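Local coordinates for ABC transporter substrate-binding protein-branched chain amino acid transport (Streptococcus pneumoniae, PDB 4GNR) that probably captures branched-chain amino acids, isoleucine among them, and delivers them to an ABC transporter for uptake into the cell, at residues 68-73 and 77-82; 101-106 and 291-296; 265-270 and 281-286; 321-326 and 331-336. All coordinates share one frame; numbering follows the deposited sequence. Where two conformers were deposited one is given.

Contact 1: 68-73 and 77-82; sequences TNLVTQ and SAVVGP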
loop_
_atom_site.group_PDB
_atom_site.type_symbol
_atom_site.label_atom_id
_atom_site.label_comp_id
_atom_site.label_asym_id
_atom_site.label_seq_id
_atom_site.Cartn_x
_atom_site.Cartn_y
_atom_site.Cartn_z
ATOM N N THR A 68 7.686 -2.574 -20.219
ATOM C CA THR A 68 8.443 -2.527 -21.473
ATOM C C THR A 68 7.730 -1.652 -22.502
ATOM O O THR A 68 8.338 -0.803 -23.158
ATOM C CB THR A 68 8.737 -3.945 -21.998
ATOM O OG1 THR A 68 9.681 -4.559 -21.119
ATOM C CG2 THR A 68 9.318 -3.891 -23.442
ATOM N N ASN A 69 6.443 -1.876 -22.673
ATOM C CA ASN A 69 5.718 -1.099 -23.657
ATOM C C ASN A 69 5.702 0.394 -23.286
ATOM O O ASN A 69 5.967 1.237 -24.144
ATOM C CB ASN A 69 4.349 -1.726 -23.890
ATOM C CG ASN A 69 4.440 -3.178 -24.415
ATOM O OD1 ASN A 69 5.490 -3.663 -24.864
ATOM N ND2 ASN A 69 3.304 -3.861 -24.371
ATOM N N LEU A 70 5.470 0.722 -22.005
ATOM C CA LEU A 70 5.467 2.120 -21.579
ATOM C C LEU A 70 6.789 2.829 -21.891
ATOM O O LEU A 70 6.798 3.976 -22.347
ATOM C CB LEU A 70 5.197 2.257 -20.073
ATOM C CG LEU A 70 3.752 2.076 -19.618
ATOM C CD1 LEU A 70 3.665 2.030 -18.097
ATOM C CD2 LEU A 70 2.864 3.199 -20.176
ATOM N N VAL A 71 7.903 2.166 -21.602
ATOM C CA VAL A 71 9.195 2.825 -21.735
ATOM C C VAL A 71 9.800 2.791 -23.120
ATOM O O VAL A 71 10.620 3.640 -23.442
ATOM C CB VAL A 71 10.212 2.329 -20.652
ATOM C CG1 VAL A 71 9.625 2.531 -19.242
ATOM C CG2 VAL A 71 10.660 0.897 -20.851
ATOM N N THR A 72 9.417 1.820 -23.945
ATOM C CA THR A 72 9.991 1.697 -25.289
ATOM C C THR A 72 9.045 2.050 -26.436
ATOM O O THR A 72 9.506 2.392 -27.493
ATOM C CB THR A 72 10.505 0.264 -25.584
ATOM O OG1 THR A 72 9.406 -0.646 -25.678
ATOM C CG2 THR A 72 11.536 -0.190 -24.586
ATOM N N GLN A 73 7.747 1.866 -26.273
ATOM C CA GLN A 73 6.764 2.148 -27.343
ATOM C C GLN A 73 6.146 3.513 -27.096
ATOM O O GLN A 73 6.172 4.402 -27.927
ATOM C CB GLN A 73 5.691 1.052 -27.397
ATOM C CG GLN A 73 6.230 -0.324 -27.719
ATOM C CD GLN A 73 6.639 -0.465 -29.169
ATOM O OE1 GLN A 73 6.268 0.331 -30.038
ATOM N NE2 GLN A 73 7.350 -1.548 -29.457
ATOM N N SER A 77 8.566 9.167 -19.722
ATOM C CA SER A 77 9.740 9.668 -18.976
ATOM C C SER A 77 9.849 9.176 -17.538
ATOM O O SER A 77 10.924 9.292 -16.935
ATOM C CB SER A 77 9.759 11.194 -18.991
ATOM O OG SER A 77 9.916 11.677 -20.317
ATOM N N ALA A 78 8.744 8.656 -16.993
ATOM C CA ALA A 78 8.681 8.129 -15.627
ATOM C C ALA A 78 7.461 7.222 -15.549
ATOM O O ALA A 78 6.518 7.420 -16.326
ATOM C CB ALA A 78 8.550 9.262 -14.617
ATOM N N VAL A 79 7.476 6.280 -14.612
ATOM C CA VAL A 79 6.350 5.369 -14.404
ATOM C C VAL A 79 5.944 5.435 -12.922
ATOM O O VAL A 79 6.801 5.416 -12.045
ATOM C CB VAL A 79 6.720 3.920 -14.757
ATOM C CG1 VAL A 79 5.569 2.951 -14.446
ATOM C CG2 VAL A 79 7.120 3.799 -16.237
ATOM N N VAL A 80 4.628 5.532 -12.700
ATOM C CA VAL A 80 4.027 5.474 -11.357
ATOM C C VAL A 80 3.272 4.141 -11.279
ATOM O O VAL A 80 2.448 3.841 -12.150
ATOM C CB VAL A 80 3.120 6.658 -11.065
ATOM C CG1 VAL A 80 2.626 6.604 -9.622
ATOM C CG2 VAL A 80 3.827 7.973 -11.332
ATOM N N GLY A 81 3.520 3.385 -10.206
ATOM C CA GLY A 81 2.999 2.040 -10.060
ATOM C C GLY A 81 4.031 1.037 -10.582
ATOM O O GLY A 81 4.927 1.412 -11.336
ATOM N N PRO A 82 3.860 -0.259 -10.270
ATOM C CA PRO A 82 2.715 -0.856 -9.589
ATOM C C PRO A 82 2.517 -0.546 -8.113
ATOM O O PRO A 82 3.382 0.024 -7.444
ATOM C CB PRO A 82 2.961 -2.377 -9.751
ATOM C CG PRO A 82 3.834 -2.480 -10.985
ATOM C CD PRO A 82 4.729 -1.289 -10.867
#
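No flat side chain takes part where L70 and V71 meet V79. There are no ring faces or edges here, only branched methyl groups. V79 sits on strand 78-80 and points its side chain at the helix. Its CG1 is anti to the backbone N (chi1 176°) and lies 4.2 Å from CD1 of L70. Its other branch, CG2, lies 4.1 Å from CG1 of V71. The two methyls of V79 therefore serve different residues of the helix. V71 and V79 lie roughly perpendicular, and within the contact one methyl of each meets the other. Both distances are ordinary for methyl groups in van der Waals contact. No hydrogen bond joins the two segments.

All three side chains are buried. L70 also packs on V52 and K54 of strand 48-55, and V71 on A98 and V100. On the helix, the hydroxyl of T72 turns back to T68, with OG1 2.7 Å from T68 O. The backbone N of T72 reaches the same oxygen from the opposite face of its plane, at 2.9 Å. Two bonds thus grip T68 O. A backbone bond between L70 and V76 ties the helix to the short turn that follows it, and others to P101 and I103 fix V79 in the sheet. Beyond the strand the chain passes through G81 to a cis peptide before P82. The whole is a beta-alpha-beta crossover: strand 48-55, helix 60-72 and strand 78-80, as in the Rossmann-like lobes of periplasmic binding proteins.

Contact 2: 101-106 and 291-296; sequences PLISPS and HLVANA. With ILE (isoleucine), chain B.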
loop_
_atom_site.group_PDB
_atom_site.type_symbol
_atom_site.label_atom_id
_atom_site.label_comp_id
_atom_site.label_asym_id
_atom_site.label_seq_id
_atom_site.Cartn_x
_atom_site.Cartn_y
_atom_site.Cartn_z
ATOM N N PRO A 101 12.877 6.181 -14.454
ATOM C CA PRO A 101 12.563 5.928 -13.058
ATOM C C PRO A 101 11.117 5.437 -12.894
ATOM O O PRO A 101 10.194 5.922 -13.545
ATOM C CB PRO A 101 12.767 7.307 -12.399
ATOM C CG PRO A 101 12.472 8.290 -13.507
ATOM C CD PRO A 101 12.986 7.619 -14.767
ATOM N N LEU A 102 10.963 4.521 -11.947
ATOM C CA LEU A 102 9.685 3.940 -11.585
ATOM C C LEU A 102 9.511 4.145 -10.087
ATOM O O LEU A 102 10.411 3.803 -9.299
ATOM C CB LEU A 102 9.643 2.463 -11.979
ATOM C CG LEU A 102 8.297 1.737 -11.762
ATOM C CD1 LEU A 102 8.091 0.644 -12.811
ATOM C CD2 LEU A 102 8.144 1.192 -10.361
ATOM N N ILE A 103 8.369 4.724 -9.709
ATOM C CA ILE A 103 8.054 4.909 -8.306
ATOM C C ILE A 103 6.816 4.097 -7.964
ATOM O O ILE A 103 5.745 4.272 -8.574
ATOM C CB ILE A 103 7.886 6.415 -7.906
ATOM C CG1 ILE A 103 7.586 6.536 -6.408
ATOM C CG2 ILE A 103 6.850 7.154 -8.758
ATOM C CD1 ILE A 103 7.798 7.948 -5.874
ATOM N N SER A 104 6.966 3.167 -7.021
ATOM C CA SER A 104 5.812 2.475 -6.458
ATOM C C SER A 104 5.378 3.246 -5.214
ATOM O O SER A 104 6.180 3.408 -4.277
ATOM C CB SER A 104 6.094 1.048 -6.021
ATOM O OG SER A 104 4.968 0.559 -5.305
ATOM N N PRO A 105 4.137 3.730 -5.172
ATOM C CA PRO A 105 3.712 4.437 -3.966
ATOM C C PRO A 105 3.672 3.570 -2.706
ATOM O O PRO A 105 3.787 4.096 -1.603
ATOM C CB PRO A 105 2.258 4.869 -4.329
ATOM C CG PRO A 105 2.243 4.929 -5.847
ATOM C CD PRO A 105 3.123 3.753 -6.240
ATOM N N SER A 106 3.539 2.249 -2.905
ATOM C CA SER A 106 3.055 1.386 -1.823
ATOM C C SER A 106 3.659 0.005 -1.693
ATOM O O SER A 106 3.223 -0.741 -0.812
ATOM C CB SER A 106 1.522 1.234 -2.033
ATOM O OG SER A 106 1.246 0.828 -3.379
ATOM N N HIS A 291 3.198 14.016 -7.425
ATOM C CA HIS A 291 3.842 15.295 -7.111
ATOM C C HIS A 291 5.357 15.157 -7.009
ATOM O O HIS A 291 6.089 16.066 -7.426
ATOM C CB HIS A 291 3.248 15.913 -5.844
ATOM C CG HIS A 291 1.996 16.649 -6.106
ATOM N ND1 HIS A 291 2.034 17.926 -6.612
ATOM C CD2 HIS A 291 0.697 16.317 -5.992
ATOM C CE1 HIS A 291 0.806 18.368 -6.784
ATOM N NE2 HIS A 291 -0.030 17.418 -6.409
ATOM N N LEU A 292 5.842 14.072 -6.429
ATOM C CA LEU A 292 7.287 13.848 -6.335
ATOM C C LEU A 292 7.908 13.817 -7.743
ATOM O O LEU A 292 8.968 14.421 -7.990
ATOM C CB LEU A 292 7.576 12.529 -5.603
ATOM C CG LEU A 292 7.410 12.611 -4.080
ATOM C CD1 LEU A 292 7.226 11.248 -3.464
ATOM C CD2 LEU A 292 8.619 13.324 -3.461
ATOM N N VAL A 293 7.277 13.088 -8.652
ATOM C CA VAL A 293 7.756 12.986 -10.046
ATOM C C VAL A 293 7.660 14.341 -10.751
ATOM O O VAL A 293 8.605 14.748 -11.438
ATOM C CB VAL A 293 7.000 11.903 -10.808
ATOM C CG1 VAL A 293 7.289 11.960 -12.306
ATOM C CG2 VAL A 293 7.327 10.512 -10.231
ATOM N N ALA A 294 6.521 15.030 -10.613
ATOM C CA ALA A 294 6.327 16.315 -11.279
ATOM C C ALA A 294 7.365 17.329 -10.804
ATOM O O ALA A 294 7.926 18.075 -11.609
ATOM C CB ALA A 294 4.918 16.799 -11.049
ATOM N N ASN A 295 7.634 17.365 -9.505
ATOM C CA ASN A 295 8.632 18.271 -8.991
ATOM C C ASN A 295 10.013 17.915 -9.562
ATOM O O ASN A 295 10.782 18.803 -9.934
ATOM C CB ASN A 295 8.652 18.244 -7.460
ATOM C CG ASN A 295 7.459 18.914 -6.842
ATOM O OD1 ASN A 295 6.673 19.598 -7.499
ATOM N ND2 ASN A 295 7.305 18.703 -5.560
ATOM N N ALA A 296 10.325 16.622 -9.598
ATOM C CA ALA A 296 11.607 16.138 -10.122
ATOM C C ALA A 296 11.777 16.428 -11.612
ATOM O O ALA A 296 12.892 16.539 -12.102
ATOM C CB ALA A 296 11.764 14.660 -9.834
HETATM N N ILE B . 2.166 -3.124 0.662
HETATM C CA ILE B . 1.508 -4.164 -0.177
HETATM C C ILE B . 2.523 -4.718 -1.172
HETATM O O ILE B . 2.157 -5.627 -1.946
HETATM C CB ILE B . 0.127 -3.717 -0.745
HETATM C CG1 ILE B . 0.206 -2.336 -1.354
HETATM C CG2 ILE B . -1.096 -3.713 0.330
HETATM C CD1 ILE B . -1.098 -1.914 -1.994
HETATM O OXT ILE B . 3.683 -4.259 -1.134
#
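Strand 102-104 faces helix 281-297 at I103 and V293, whose CA atoms lie 8.3 Å apart. I103 carries the strand side of the contact, with its side chain directed at the helix. Its CG1 is anti to the backbone N (chi1 -179°), and chi2 extends the chain further. This brings CD1 to 4.1 Å from CD1 of L292, and the I103 and L292 chains stand nearly perpendicular. The second branch of I103 makes the closer touch. Its CG2 lies 3.7 Å from CG2 of V293, where the I103 and V293 side chains run antiparallel alongside each other. One residue of the strand is thus held by two successive residues of the helix. I103 also packs on F120 of the next strand.

The polar groups lie at the other end of 101-106. OG of S104 accepts from the backbone N of S106 at 3.3 Å, with an N-H...O angle of 157°. This is an ST turn. OG of S104 is also bonded to P82 O and A107 N, which ties the turn to its neighbours. S106 has its hydroxyl bonded to A83 O and E27 OE2. Its backbone O accepts from N of the bound isoleucine at 3.0 Å. Its CB lies 3.9 Å from CG1 of the ligand.

The chemistry is therefore divided. Between the two segments the strand meets the helix through aliphatic groups, with no hydrogen bond, while the turn after it offers a fixed carbonyl to the ligand amino group. That group is probably charged, and D229 OD2, also hydrogen-bonded to the ligand, could help balance it.

Contact 3: 265-270 and 281-286; sequences KAFLDA and TFAALA. With ILE (isoleucine), chain B.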
loop_
_atom_site.group_PDB
_atom_site.type_symbol
_atom_site.label_atom_id
_atom_site.label_comp_id
_atom_site.label_asym_id
_atom_site.label_seq_id
_atom_site.Cartn_x
_atom_site.Cartn_y
_atom_site.Cartn_z
ATOM N N LYS A 265 -6.009 17.396 4.733
ATOM C CA LYS A 265 -7.370 17.913 4.699
ATOM C C LYS A 265 -7.760 18.356 3.282
ATOM O O LYS A 265 -8.871 18.078 2.795
ATOM C CB LYS A 265 -7.552 19.062 5.696
ATOM C CG LYS A 265 -7.442 18.680 7.190
ATOM C CD LYS A 265 -7.648 19.906 8.078
ATOM C CE LYS A 265 -7.510 19.635 9.557
ATOM N NZ LYS A 265 -7.777 20.853 10.373
ATOM N N ALA A 266 -6.853 19.059 2.621
ATOM C CA ALA A 266 -7.111 19.541 1.270
ATOM C C ALA A 266 -7.324 18.375 0.312
ATOM O O ALA A 266 -8.171 18.436 -0.568
ATOM C CB ALA A 266 -5.995 20.431 0.766
ATOM N N PHE A 267 -6.534 17.316 0.461
ATOM C CA PHE A 267 -6.655 16.134 -0.384
ATOM C C PHE A 267 -7.967 15.408 -0.146
ATOM O O PHE A 267 -8.646 15.019 -1.099
ATOM C CB PHE A 267 -5.467 15.208 -0.147
ATOM C CG PHE A 267 -5.618 13.854 -0.781
ATOM C CD1 PHE A 267 -5.415 13.663 -2.145
ATOM C CD2 PHE A 267 -5.993 12.775 -0.005
ATOM C CE1 PHE A 267 -5.607 12.420 -2.703
ATOM C CE2 PHE A 267 -6.165 11.533 -0.565
ATOM C CZ PHE A 267 -5.976 11.361 -1.910
ATOM N N LEU A 268 -8.350 15.239 1.116
ATOM C CA LEU A 268 -9.615 14.571 1.434
ATOM C C LEU A 268 -10.763 15.325 0.738
ATOM O O LEU A 268 -11.639 14.737 0.096
ATOM C CB LEU A 268 -9.809 14.527 2.954
ATOM C CG LEU A 268 -11.103 13.884 3.456
ATOM C CD1 LEU A 268 -11.201 12.452 2.999
ATOM C CD2 LEU A 268 -11.187 13.977 4.986
ATOM N N ASP A 269 -10.768 16.651 0.900
ATOM C CA ASP A 269 -11.806 17.482 0.277
ATOM C C ASP A 269 -11.794 17.359 -1.257
ATOM O O ASP A 269 -12.848 17.136 -1.889
ATOM C CB ASP A 269 -11.643 18.971 0.651
ATOM C CG ASP A 269 -11.934 19.267 2.132
ATOM O OD1 ASP A 269 -12.455 18.377 2.846
ATOM O OD2 ASP A 269 -11.619 20.393 2.558
ATOM N N ALA A 270 -10.598 17.443 -1.843
ATOM C CA ALA A 270 -10.477 17.415 -3.304
ATOM C C ALA A 270 -10.895 16.060 -3.877
ATOM O O ALA A 270 -11.540 15.996 -4.926
ATOM C CB ALA A 270 -9.071 17.755 -3.751
ATOM N N THR A 281 -5.525 5.069 1.906
ATOM C CA THR A 281 -4.118 5.406 2.057
ATOM C C THR A 281 -3.388 5.237 0.725
ATOM O O THR A 281 -2.377 5.920 0.504
ATOM C CB THR A 281 -3.457 4.503 3.144
ATOM O OG1 THR A 281 -2.139 4.958 3.410
ATOM C CG2 THR A 281 -3.447 3.047 2.793
ATOM N N PHE A 282 -3.839 4.329 -0.147
ATOM C CA PHE A 282 -3.146 4.104 -1.409
ATOM C C PHE A 282 -3.398 5.243 -2.391
ATOM O O PHE A 282 -2.498 5.612 -3.142
ATOM C CB PHE A 282 -3.476 2.717 -1.946
ATOM C CG PHE A 282 -3.100 1.655 -0.945
ATOM C CD1 PHE A 282 -1.797 1.575 -0.475
ATOM C CD2 PHE A 282 -4.022 0.770 -0.436
ATOM C CE1 PHE A 282 -1.429 0.651 0.511
ATOM C CE2 PHE A 282 -3.657 -0.184 0.528
ATOM C CZ PHE A 282 -2.363 -0.229 1.008
ATOM N N ALA A 283 -4.620 5.789 -2.411
ATOM C CA ALA A 283 -4.876 6.984 -3.231
ATOM C C ALA A 283 -3.976 8.140 -2.753
ATOM O O ALA A 283 -3.429 8.884 -3.578
ATOM C CB ALA A 283 -6.331 7.401 -3.156
ATOM N N ALA A 284 -3.856 8.309 -1.431
ATOM C CA ALA A 284 -3.040 9.384 -0.866
ATOM C C ALA A 284 -1.556 9.208 -1.248
ATOM O O ALA A 284 -0.897 10.158 -1.669
ATOM C CB ALA A 284 -3.219 9.407 0.649
ATOM N N LEU A 285 -1.028 7.992 -1.091
ATOM C CA LEU A 285 0.368 7.734 -1.457
ATOM C C LEU A 285 0.604 7.983 -2.944
ATOM O O LEU A 285 1.632 8.545 -3.314
ATOM C CB LEU A 285 0.780 6.301 -1.099
ATOM C CG LEU A 285 1.016 6.042 0.397
ATOM C CD1 LEU A 285 1.021 4.548 0.676
ATOM C CD2 LEU A 285 2.323 6.676 0.890
ATOM N N ALA A 286 -0.336 7.573 -3.801
ATOM C CA ALA A 286 -0.168 7.740 -5.252
ATOM C C ALA A 286 -0.201 9.222 -5.658
ATOM O O ALA A 286 0.534 9.650 -6.552
ATOM C CB ALA A 286 -1.207 6.949 -5.999
HETATM N N ILE B . 2.166 -3.124 0.662
HETATM C CA ILE B . 1.508 -4.164 -0.177
HETATM C C ILE B . 2.523 -4.718 -1.172
HETATM O O ILE B . 2.157 -5.627 -1.946
HETATM C CB ILE B . 0.127 -3.717 -0.745
HETATM C CG1 ILE B . 0.206 -2.336 -1.354
HETATM C CG2 ILE B . -1.096 -3.713 0.330
HETATM C CD1 ILE B . -1.098 -1.914 -1.994
HETATM O OXT ILE B . 3.683 -4.259 -1.134
#
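A283 and A284, which meet F267, lie on a helix held by bonds such as L285 N to T281 O at 2.9 Å. No hydrogen bond joins the two segments. The contact rests on the outer end of the F267 ring. Its CG is anti to the backbone N (chi1 170°), which sends the ring out from helix 262-275. CZ comes to 3.7 Å from CA of A284, and CE2 to 3.8 Å from CB of A284. CB of A283 is a little further, 4.2 Å from CZ. The ring approaches obliquely. The small alanines let it come close to the helix backbone. Y287, L33 and V319 also surround F267.

On another side of helix 281-297, F282 turns to the ligand. CD1 of the bound isoleucine lies over one face of its ring, displaced from the centre, 3.6 Å from CE1. CG2 of T281 lies over the centre of the opposite face. The ring is thus sandwiched between a ligand methyl and a methyl of its own helix. Y23 meets it too, with planes at about 80°. The same helix therefore packs on helix 262-275 and lines the apolar side-chain pocket of the amino acid site.

Contact 4: 321-326 and 331-336; sequences GQTSFD and TVKTAY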
loop_
_atom_site.group_PDB
_atom_site.type_symbol
_atom_site.label_atom_id
_atom_site.label_comp_id
_atom_site.label_asym_id
_atom_site.label_seq_id
_atom_site.Cartn_x
_atom_site.Cartn_y
_atom_site.Cartn_z
ATOM N N GLY A 321 2.394 13.305 4.718
ATOM C CA GLY A 321 3.514 13.830 5.472
ATOM C C GLY A 321 4.736 14.004 4.609
ATOM O O GLY A 321 4.661 14.232 3.397
ATOM N N GLN A 322 5.889 13.869 5.234
ATOM C CA GLN A 322 7.106 14.087 4.510
ATOM C C GLN A 322 7.526 12.862 3.679
ATOM O O GLN A 322 7.189 11.711 4.000
ATOM C CB GLN A 322 8.262 14.386 5.504
ATOM C CG GLN A 322 9.526 14.954 4.880
ATOM C CD GLN A 322 10.666 15.136 5.879
ATOM O OE1 GLN A 322 10.996 14.225 6.644
ATOM N NE2 GLN A 322 11.339 16.278 5.806
ATOM N N THR A 323 8.226 13.175 2.585
ATOM C CA THR A 323 9.000 12.169 1.836
ATOM C C THR A 323 10.442 12.701 1.821
ATOM O O THR A 323 10.674 13.830 1.392
ATOM C CB THR A 323 8.530 11.909 0.414
ATOM O OG1 THR A 323 7.274 11.236 0.458
ATOM C CG2 THR A 323 9.489 11.017 -0.336
ATOM N N SER A 324 11.375 11.879 2.296
ATOM C CA SER A 324 12.789 12.224 2.366
ATOM C C SER A 324 13.565 10.978 1.970
ATOM O O SER A 324 13.699 10.039 2.765
ATOM C CB SER A 324 13.143 12.652 3.804
ATOM O OG SER A 324 14.495 13.040 3.923
ATOM N N PHE A 325 14.034 10.938 0.724
ATOM C CA PHE A 325 14.715 9.752 0.242
ATOM C C PHE A 325 16.131 9.616 0.774
ATOM O O PHE A 325 16.895 10.571 0.832
ATOM C CB PHE A 325 14.741 9.650 -1.297
ATOM C CG PHE A 325 13.377 9.359 -1.926
ATOM C CD1 PHE A 325 12.716 8.182 -1.624
ATOM C CD2 PHE A 325 12.789 10.213 -2.832
ATOM C CE1 PHE A 325 11.475 7.901 -2.174
ATOM C CE2 PHE A 325 11.545 9.923 -3.391
ATOM C CZ PHE A 325 10.891 8.773 -3.046
ATOM N N ASP A 326 16.462 8.411 1.192
ATOM C CA ASP A 326 17.799 8.054 1.665
ATOM C C ASP A 326 18.583 7.535 0.441
ATOM O O ASP A 326 18.091 7.540 -0.695
ATOM C CB ASP A 326 17.765 7.059 2.840
ATOM C CG ASP A 326 17.203 5.684 2.484
ATOM O OD1 ASP A 326 17.142 5.334 1.290
ATOM O OD2 ASP A 326 16.884 4.931 3.446
ATOM N N THR A 331 12.070 6.105 2.033
ATOM C CA THR A 331 11.705 7.178 2.919
ATOM C C THR A 331 11.040 6.616 4.157
ATOM O O THR A 331 10.230 5.684 4.066
ATOM C CB THR A 331 10.735 8.188 2.227
ATOM O OG1 THR A 331 10.411 9.257 3.128
ATOM C CG2 THR A 331 9.476 7.536 1.631
ATOM N N VAL A 332 11.360 7.205 5.315
ATOM C CA VAL A 332 10.631 6.891 6.524
ATOM C C VAL A 332 9.221 7.522 6.281
ATOM O O VAL A 332 9.095 8.569 5.623
ATOM C CB VAL A 332 11.315 7.502 7.767
ATOM C CG1 VAL A 332 10.476 7.324 9.002
ATOM C CG2 VAL A 332 12.665 6.847 7.981
ATOM N N LYS A 333 8.191 6.868 6.788
ATOM C CA LYS A 333 6.832 7.345 6.691
ATOM C C LYS A 333 6.129 7.161 8.030
ATOM O O LYS A 333 6.372 6.185 8.754
ATOM C CB LYS A 333 6.030 6.584 5.637
ATOM C CG LYS A 333 6.567 6.709 4.223
ATOM C CD LYS A 333 6.480 8.129 3.642
ATOM C CE LYS A 333 5.078 8.616 3.467
ATOM N NZ LYS A 333 5.080 9.918 2.764
ATOM N N THR A 334 5.234 8.090 8.335
ATOM C CA THR A 334 4.388 7.959 9.519
ATOM C C THR A 334 3.421 6.789 9.297
ATOM O O THR A 334 2.871 6.588 8.204
ATOM C CB THR A 334 3.594 9.231 9.751
ATOM O OG1 THR A 334 4.527 10.294 9.976
ATOM C CG2 THR A 334 2.631 9.110 10.931
ATOM N N ALA A 335 3.215 6.021 10.353
ATOM C CA ALA A 335 2.276 4.910 10.342
ATOM C C ALA A 335 1.271 5.102 11.473
ATOM O O ALA A 335 1.565 5.680 12.518
ATOM C CB ALA A 335 2.993 3.575 10.495
ATOM N N TYR A 336 0.082 4.580 11.225
ATOM C CA TYR A 336 -1.013 4.591 12.157
ATOM C C TYR A 336 -1.586 3.200 12.315
ATOM O O TYR A 336 -1.576 2.397 11.380
ATOM C CB TYR A 336 -2.187 5.446 11.614
ATOM C CG TYR A 336 -1.788 6.856 11.257
ATOM C CD1 TYR A 336 -1.341 7.154 9.985
ATOM C CD2 TYR A 336 -1.850 7.893 12.180
ATOM C CE1 TYR A 336 -0.952 8.421 9.623
ATOM C CE2 TYR A 336 -1.456 9.177 11.831
ATOM C CZ TYR A 336 -1.016 9.429 10.539
ATOM O OH TYR A 336 -0.630 10.690 10.132
HETATM O O HOH W 1 5.187 10.406 6.528
HETATM O O HOH W 2 8.280 10.889 6.741
HETATM O O HOH W 3 10.341 11.735 5.398
HETATM O O HOH W 4 5.618 9.035 -0.062
HETATM O O HOH W 5 13.694 8.938 5.280
#
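The hydroxyl of T331 makes one of two direct hydrogen bonds between the segments, to S324. Its OG1 accepts from N of S324 at 2.9 Å, and the bond is almost straight (175°). It also donates to O of V332 in its own segment, so it is used both ways. K333 makes the second direct bond. Its NZ reaches O of Q322 at 3.0 Å, from well above the carbonyl plane. The lysine chain is bent at chi2 (-66°) and chi3 (-65°), which curls the ammonium group back to 321-326. Apolar contact is slight: CG2 of T331 lies 4.0 Å from CG2 of T323.

Waters come next. Water 5 donates to S324 O at 2.7 Å and accepts from V332 N at 2.9 Å. It bridges S324 O and V332 N, which lie 4.5 Å apart, too far to bond directly. Water 4 bridges T323 OG1 and K333 NZ, at 2.8 Å from the hydroxyl.

Further out, NZ of K333 is also bonded to T320 OG1. S324 OG is bonded to K314 O. CG2 of T323 covers part of one face of the F325 ring, which meets F120 edge-to-face. D326 OD1 takes N of N330, bracing the turn between the segments. Beyond K333 the chain enters strand 335-341 of the other lobe's sheet. This is an interlobe crossover, one of the three connections characteristic of type I periplasmic binding proteins.

How the contacts relate
Contacts 1 and 2 lie in one lobe, with centres 12 Å apart. They share its parallel sheet, where strands 78-80 and 102-104 are neighbours. V79 and I103 face opposite sides of it, so helices 60-72 and 281-297 sandwich the sheet. Contact 3 is nested along the chain inside the loop closed by contact 2. Both use helix 281-297 and both touch the isoleucine. Contact 4 comes last and lies 14 to 15 Å from contacts 2 and 3, centre to centre. It packs on both, through L292 and L285. Its second segment leads into the other lobe. Together they join the lobe core, ligand pocket and interlobe connection.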